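Afp3 (Serratia entomophila, PDB 6RBN) probably forms, with Afp2, the contractile sheath around the inner tube of the anti-feeding prophage, a phage-tail-like injection system. Local coordinates at residues V306-E309 and Q310-E313; R345-P348 and V349-F353; A272-A275 and G276-K280. All coordinates share one frame; numbering follows the deposited sequence.

Contact 1 (V306-E309 and Q310-E313); sequences VTNE and QQAE
Gln310 doubles back over Thr307 and Val306, and its side chain is the one to follow. Its CB starts beside the carbonyl carbon of Glu309. CG sits between the backbone N and the carbonyl carbon (chi1 56°), which sends the chain back toward the start of the turn. There CG meets Thr307 OG1 at 3.3 Å on one flank and Val306 CG1 at 3.7 Å on another. Beyond CG the chain runs straight (chi2 -176°), crossing the Thr307 side chain at about a right angle and bringing Gln310 CD to 4.0 Å from Thr307 N. The tip amide lies against the backbone of Val306 and Thr307.

Thr307 is the N-cap: its OG1 accepts a long, weak bond from Gln310 N, 3.5 Å but fairly straight at 162°. Gln311 N makes a weak bond to Thr307 O (3.4 Å), and Ala312 N a firmer one to Asn308 O (2.8 Å).

Asn308 OD1 and Gln311 OE1 accept from Arg323 of strand 322-325, and Glu309 OE2 has a weak bond to Tyr124 of an Afp2 chain. The short, weakly bonded helix 308-311 is thus tied to this strand and packs on Afp2 and a second Afp3 subunit's Val7 and Pro8.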
loop_
_atom_site.group_PDB
_atom_site.type_symbol
_atom_site.label_atom_id
_atom_site.label_comp_id
_atom_site.label_asym_id
_atom_site.label_seq_id
_atom_site.Cartn_x
_atom_site.Cartn_y
_atom_site.Cartn_z
ATOM N N VAL D 306 -45.943 67.854 11.824
ATOM C CA VAL D 306 -44.999 68.587 10.988
ATOM C C VAL D 306 -45.286 68.293 9.521
ATOM O O VAL D 306 -45.381 67.132 9.117
ATOM C CB VAL D 306 -43.555 68.227 11.363
ATOM C CG1 VAL D 306 -42.569 68.877 10.432
ATOM C CG2 VAL D 306 -43.268 68.640 12.790
ATOM N N THR D 307 -45.423 69.350 8.721
ATOM C CA THR D 307 -45.675 69.214 7.296
ATOM C C THR D 307 -44.377 68.926 6.548
ATOM O O THR D 307 -43.297 68.838 7.133
ATOM C CB THR D 307 -46.322 70.480 6.742
ATOM O OG1 THR D 307 -45.378 71.555 6.784
ATOM C CG2 THR D 307 -47.499 70.867 7.591
ATOM N N ASN D 308 -44.490 68.774 5.226
ATOM C CA ASN D 308 -43.298 68.585 4.404
ATOM C C ASN D 308 -42.533 69.890 4.230
ATOM O O ASN D 308 -41.299 69.893 4.193
ATOM C CB ASN D 308 -43.671 68.016 3.036
ATOM C CG ASN D 308 -44.106 66.572 3.103
ATOM O OD1 ASN D 308 -43.544 65.778 3.852
ATOM N ND2 ASN D 308 -45.100 66.219 2.301
ATOM N N GLU D 309 -43.250 71.012 4.125
ATOM C CA GLU D 309 -42.617 72.269 3.746
ATOM C C GLU D 309 -41.761 72.838 4.870
ATOM O O GLU D 309 -40.790 73.556 4.614
ATOM C CB GLU D 309 -43.677 73.282 3.313
ATOM C CG GLU D 309 -44.307 72.963 1.970
ATOM C CD GLU D 309 -45.456 71.985 2.071
ATOM O OE1 GLU D 309 -45.877 71.657 3.199
ATOM O OE2 GLU D 309 -45.918 71.517 1.013
ATOM N N GLN D 310 -42.110 72.543 6.120
ATOM C CA GLN D 310 -41.244 72.946 7.221
ATOM C C GLN D 310 -40.182 71.892 7.506
ATOM O O GLN D 310 -39.159 72.195 8.130
ATOM C CB GLN D 310 -42.072 73.287 8.460
ATOM C CG GLN D 310 -42.989 72.219 8.962
ATOM C CD GLN D 310 -43.821 72.716 10.114
ATOM O OE1 GLN D 310 -43.624 73.826 10.601
ATOM N NE2 GLN D 310 -44.783 71.912 10.539
ATOM N N GLN D 311 -40.394 70.650 7.074
ATOM C CA GLN D 311 -39.295 69.695 7.128
ATOM C C GLN D 311 -38.285 69.952 6.017
ATOM O O GLN D 311 -37.102 69.635 6.177
ATOM C CB GLN D 311 -39.824 68.258 7.061
ATOM C CG GLN D 311 -38.774 67.199 7.379
ATOM C CD GLN D 311 -39.311 65.792 7.382
ATOM O OE1 GLN D 311 -40.489 65.561 7.119
ATOM N NE2 GLN D 311 -38.443 64.835 7.680
ATOM N N ALA D 312 -38.714 70.565 4.912
ATOM C CA ALA D 312 -37.820 70.920 3.819
ATOM C C ALA D 312 -36.827 72.011 4.188
ATOM O O ALA D 312 -35.793 72.128 3.526
ATOM C CB ALA D 312 -38.629 71.368 2.604
ATOM N N GLU D 313 -37.116 72.820 5.204
ATOM C CA GLU D 313 -36.151 73.778 5.720
ATOM C C GLU D 313 -35.425 73.257 6.949
ATOM O O GLU D 313 -34.465 73.888 7.399
ATOM C CB GLU D 313 -36.841 75.104 6.058
ATOM C CG GLU D 313 -37.827 75.006 7.201
ATOM C CD GLU D 313 -38.558 76.304 7.464
ATOM O OE1 GLU D 313 -38.302 77.288 6.739
ATOM O OE2 GLU D 313 -39.392 76.340 8.393
#

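Contact 2 (R345-P348 and V349-F353); sequences RYIP and VRRLF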
loop_
_atom_site.group_PDB
_atom_site.type_symbol
_atom_site.label_atom_id
_atom_site.label_comp_id
_atom_site.label_asym_id
_atom_site.label_seq_id
_atom_site.Cartn_x
_atom_site.Cartn_y
_atom_site.Cartn_z
ATOM N N ARG D 345 -22.270 63.096 7.229
ATOM C CA ARG D 345 -23.612 63.655 7.128
ATOM C C ARG D 345 -24.647 62.779 7.814
ATOM O O ARG D 345 -25.568 63.291 8.459
ATOM C CB ARG D 345 -23.980 63.847 5.658
ATOM C CG ARG D 345 -25.283 64.575 5.430
ATOM C CD ARG D 345 -25.569 64.725 3.949
ATOM N NE ARG D 345 -24.570 65.548 3.276
ATOM C CZ ARG D 345 -24.600 66.876 3.232
ATOM N NH1 ARG D 345 -25.582 67.541 3.824
ATOM N NH2 ARG D 345 -23.648 67.542 2.596
ATOM N N TYR D 346 -24.515 61.463 7.700
ATOM C CA TYR D 346 -25.556 60.539 8.120
ATOM C C TYR D 346 -25.229 59.902 9.462
ATOM O O TYR D 346 -24.061 59.726 9.815
ATOM C CB TYR D 346 -25.769 59.452 7.071
ATOM C CG TYR D 346 -26.316 59.981 5.772
ATOM C CD1 TYR D 346 -27.661 60.296 5.645
ATOM C CD2 TYR D 346 -25.493 60.160 4.672
ATOM C CE1 TYR D 346 -28.167 60.780 4.461
ATOM C CE2 TYR D 346 -25.991 60.643 3.483
ATOM C CZ TYR D 346 -27.328 60.950 3.384
ATOM O OH TYR D 346 -27.830 61.432 2.198
ATOM N N ILE D 347 -26.286 59.577 10.208
ATOM C CA ILE D 347 -26.119 58.807 11.447
ATOM C C ILE D 347 -25.514 57.423 11.238
ATOM O O ILE D 347 -24.575 57.080 11.976
ATOM C CB ILE D 347 -27.440 58.777 12.228
ATOM C CG1 ILE D 347 -27.877 60.190 12.592
ATOM C CG2 ILE D 347 -27.311 57.961 13.497
ATOM C CD1 ILE D 347 -29.273 60.257 13.135
ATOM N N PRO D 348 -25.975 56.563 10.293
ATOM C CA PRO D 348 -25.392 55.207 10.253
ATOM C C PRO D 348 -23.957 55.148 9.760
ATOM O O PRO D 348 -23.255 54.177 10.054
ATOM C CB PRO D 348 -26.329 54.452 9.309
ATOM C CG PRO D 348 -26.862 55.461 8.441
ATOM C CD PRO D 348 -27.067 56.649 9.299
ATOM N N VAL D 349 -23.498 56.154 9.018
ATOM C CA VAL D 349 -22.090 56.207 8.644
ATOM C C VAL D 349 -21.246 56.617 9.841
ATOM O O VAL D 349 -20.147 56.094 10.057
ATOM C CB VAL D 349 -21.903 57.157 7.448
ATOM C CG1 VAL D 349 -20.444 57.254 7.045
ATOM C CG2 VAL D 349 -22.750 56.699 6.283
ATOM N N ARG D 350 -21.762 57.530 10.665
ATOM C CA ARG D 350 -21.016 58.007 11.820
ATOM C C ARG D 350 -20.933 56.953 12.918
ATOM O O ARG D 350 -19.862 56.737 13.493
ATOM C CB ARG D 350 -21.659 59.284 12.353
ATOM C CG ARG D 350 -21.090 59.813 13.653
ATOM C CD ARG D 350 -19.709 60.424 13.501
ATOM N NE ARG D 350 -18.642 59.467 13.758
ATOM C CZ ARG D 350 -17.350 59.730 13.605
ATOM N NH1 ARG D 350 -16.959 60.931 13.201
ATOM N NH2 ARG D 350 -16.447 58.798 13.861
ATOM N N ARG D 351 -22.045 56.284 13.219
ATOM C CA ARG D 351 -22.042 55.284 14.278
ATOM C C ARG D 351 -21.437 53.955 13.850
ATOM O O ARG D 351 -21.180 53.113 14.712
ATOM C CB ARG D 351 -23.460 55.052 14.803
ATOM C CG ARG D 351 -24.018 56.229 15.574
ATOM C CD ARG D 351 -25.407 55.949 16.110
ATOM N NE ARG D 351 -25.407 54.916 17.138
ATOM C CZ ARG D 351 -25.975 53.724 16.995
ATOM N NH1 ARG D 351 -26.597 53.417 15.868
ATOM N NH2 ARG D 351 -25.927 52.842 17.983
ATOM N N LEU D 352 -21.220 53.736 12.553
ATOM C CA LEU D 352 -20.435 52.586 12.125
ATOM C C LEU D 352 -18.969 52.774 12.485
ATOM O O LEU D 352 -18.327 51.862 13.015
ATOM C CB LEU D 352 -20.585 52.364 10.624
ATOM C CG LEU D 352 -19.770 51.219 10.029
ATOM C CD1 LEU D 352 -20.210 49.889 10.596
ATOM C CD2 LEU D 352 -19.882 51.228 8.522
ATOM N N PHE D 353 -18.425 53.958 12.199
ATOM C CA PHE D 353 -17.052 54.270 12.566
ATOM C C PHE D 353 -16.856 54.374 14.071
ATOM O O PHE D 353 -15.785 54.023 14.563
ATOM C CB PHE D 353 -16.608 55.561 11.883
ATOM C CG PHE D 353 -16.188 55.375 10.458
ATOM C CD1 PHE D 353 -14.868 55.107 10.149
ATOM C CD2 PHE D 353 -17.112 55.417 9.433
ATOM C CE1 PHE D 353 -14.475 54.924 8.841
ATOM C CE2 PHE D 353 -16.724 55.228 8.123
ATOM C CZ PHE D 353 -15.404 54.981 7.830
#
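Ile347 and Arg351, one helical turn apart, make the close part of this contact: their side chains lie side by side and point the same way. Ile347 CG2 touches Arg351 CD at 3.8 Å, an apolar contact made by that one methylene, while the guanidinium travels on to a salt bridge with Asp282. Arg351 N bonds to Ile347 O at 2.9 Å, nearly straight at 170°. The looser part lies around Tyr346 and Val349, where Tyr346 CB only just meets Val349 CG2 at 4.2 Å. The tyrosine ring leads away from the turn, and its OH is bonded to Glu439. Arg350 N reaches Tyr346 O at 3.3 Å, coming in tilted 29° from the carbonyl plane, and the bond from Leu352 N to Pro348 O (3.3 Å) is weak. Loose here does not mean wet, since every touching residue is buried. Arg350 bends at chi2 and chi3 and ends at Asp354 and at Glu14 of an Afp2 chain.

With Tyr346 at the N-cap position and Pro348 second in the first turn, where a proline's missing N-H costs no helical bond, this is the N-terminal first turn of helix 347-364 in the tail sheath C-terminal domain.

Contact 3 (A272-A275 and G276-K280); sequences ALIA and GVYGK
Ile274 and Tyr278 are brought together by two similar first torsions. Ile274 (chi1 -58°) has CG1 beside its backbone N, which leaves CG2 directed along the helix toward the next turn; Tyr278 (chi1 -75°) likewise carries CG anti to its carbonyl carbon, which tips the ring back over the preceding turn. Its CD1 is eclipsed with CA (chi2 1°), and the ring plane therefore contains the CA-CB bond. The two side chains meet at an angle, with Ile274 CG2 at 3.7 Å from Tyr278 CE1 and 4.0 Å from CZ, on the half of the ring next to the hydroxyl. Nearer the ring's root, Ile274 O lies over one face, 3.4 Å from Tyr278 CD1. That same oxygen accepts the backbone bond from Tyr278 N at 3.1 Å.

This is i to i+4 packing in the middle of helix 271-284, a buried helix of the subtilisin-like domain. It runs between helix 111-120, against which Ala272, Leu273 and Ala275 pack, and strands 185-188 and 204-207, met by Ala275, Ile274 and Tyr278.

Val277 packs beside this pair. Its CG2 takes the place between backbone N and carbonyl carbon, where it approaches Ile274 CD1 at 4.2 Å, and its CG1 rests 3.3 Å from Leu273 O. Two donors share that carbonyl: Val277 N at 3.1 Å, and Gly276 N through a weaker, more bent bond. At the far end of the tyrosine, the OH is hydrogen-bonded to the hydroxyl of Tyr207 on strand 204-207.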
loop_
_atom_site.group_PDB
_atom_site.type_symbol
_atom_site.label_atom_id
_atom_site.label_comp_id
_atom_site.label_asym_id
_atom_site.label_seq_id
_atom_site.Cartn_x
_atom_site.Cartn_y
_atom_site.Cartn_z
ATOM N N ALA D 272 -35.674 59.584 24.893
ATOM C CA ALA D 272 -35.773 58.306 25.589
ATOM C C ALA D 272 -36.315 57.222 24.669
ATOM O O ALA D 272 -36.041 56.032 24.861
ATOM C CB ALA D 272 -36.652 58.449 26.827
ATOM N N LEU D 273 -37.097 57.615 23.662
ATOM C CA LEU D 273 -37.649 56.637 22.733
ATOM C C LEU D 273 -36.669 56.334 21.608
ATOM O O LEU D 273 -36.579 55.193 21.149
ATOM C CB LEU D 273 -38.976 57.136 22.160
ATOM C CG LEU D 273 -40.263 57.047 22.985
ATOM C CD1 LEU D 273 -40.359 58.132 24.043
ATOM C CD2 LEU D 273 -41.462 57.092 22.063
ATOM N N ILE D 274 -35.937 57.351 21.144
ATOM C CA ILE D 274 -34.998 57.154 20.043
ATOM C C ILE D 274 -33.782 56.362 20.515
ATOM O O ILE D 274 -33.189 55.587 19.756
ATOM C CB ILE D 274 -34.614 58.515 19.428
ATOM C CG1 ILE D 274 -35.864 59.236 18.933
ATOM C CG2 ILE D 274 -33.686 58.356 18.250
ATOM C CD1 ILE D 274 -36.635 58.483 17.883
ATOM N N ALA D 275 -33.422 56.505 21.793
ATOM C CA ALA D 275 -32.378 55.659 22.365
ATOM C C ALA D 275 -32.827 54.206 22.438
ATOM O O ALA D 275 -31.998 53.291 22.407
ATOM C CB ALA D 275 -31.987 56.168 23.750
ATOM N N GLY D 276 -34.136 53.978 22.537
ATOM C CA GLY D 276 -34.650 52.626 22.447
ATOM C C GLY D 276 -34.568 52.059 21.043
ATOM O O GLY D 276 -34.191 50.902 20.856
ATOM N N VAL D 277 -34.902 52.868 20.033
ATOM C CA VAL D 277 -34.989 52.327 18.680
ATOM C C VAL D 277 -33.613 52.199 18.046
ATOM O O VAL D 277 -33.475 51.592 16.979
ATOM C CB VAL D 277 -35.924 53.175 17.796
ATOM C CG1 VAL D 277 -37.272 53.353 18.462
ATOM C CG2 VAL D 277 -35.285 54.493 17.429
ATOM N N TYR D 278 -32.579 52.777 18.662
ATOM C CA TYR D 278 -31.225 52.474 18.214
ATOM C C TYR D 278 -30.843 51.053 18.594
ATOM O O TYR D 278 -30.232 50.332 17.802
ATOM C CB TYR D 278 -30.202 53.453 18.788
ATOM C CG TYR D 278 -30.176 54.831 18.168
ATOM C CD1 TYR D 278 -31.052 55.190 17.157
ATOM C CD2 TYR D 278 -29.196 55.739 18.531
ATOM C CE1 TYR D 278 -31.005 56.448 16.592
ATOM C CE2 TYR D 278 -29.131 56.983 17.956
ATOM C CZ TYR D 278 -30.035 57.332 16.987
ATOM O OH TYR D 278 -29.975 58.576 16.414
ATOM N N GLY D 279 -31.192 50.635 19.811
ATOM C CA GLY D 279 -30.874 49.284 20.237
ATOM C C GLY D 279 -31.693 48.235 19.512
ATOM O O GLY D 279 -31.246 47.101 19.330
ATOM N N LYS D 280 -32.905 48.596 19.093
ATOM C CA LYS D 280 -33.720 47.680 18.307
ATOM C C LYS D 280 -33.171 47.530 16.895
ATOM O O LYS D 280 -33.151 46.428 16.341
ATOM C CB LYS D 280 -35.165 48.168 18.270
ATOM C CG LYS D 280 -36.118 47.230 17.570
ATOM C CD LYS D 280 -37.493 47.844 17.440
ATOM C CE LYS D 280 -38.224 47.843 18.760
ATOM N NZ LYS D 280 -39.613 48.341 18.600
#

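In the fold
Contacts 2 and 3 are both buried and touch each other: Ile347 CD1 lies 3.8 Å from Tyr278 OH, so the start of helix 347-364 in the C-terminal domain packs on helix 271-284 of the subtilisin-like domain. Both lean on strand 204-207. Contact 3, its centre about 7 Å from the centre of the chain, joins mainly apolar side chains, with Tyr278 OH as the polar exception, and meets no other chain; contact 2 adds arginines with salt bridges within the chain and into Afp2. Contact 1 is peripheral, its centre about 25 Å from that of the chain, and touches neither; Thr307, Asn308 and Glu309 meet Afp2, and Asn308, Gln311 and Ala312 a second Afp3 subunit.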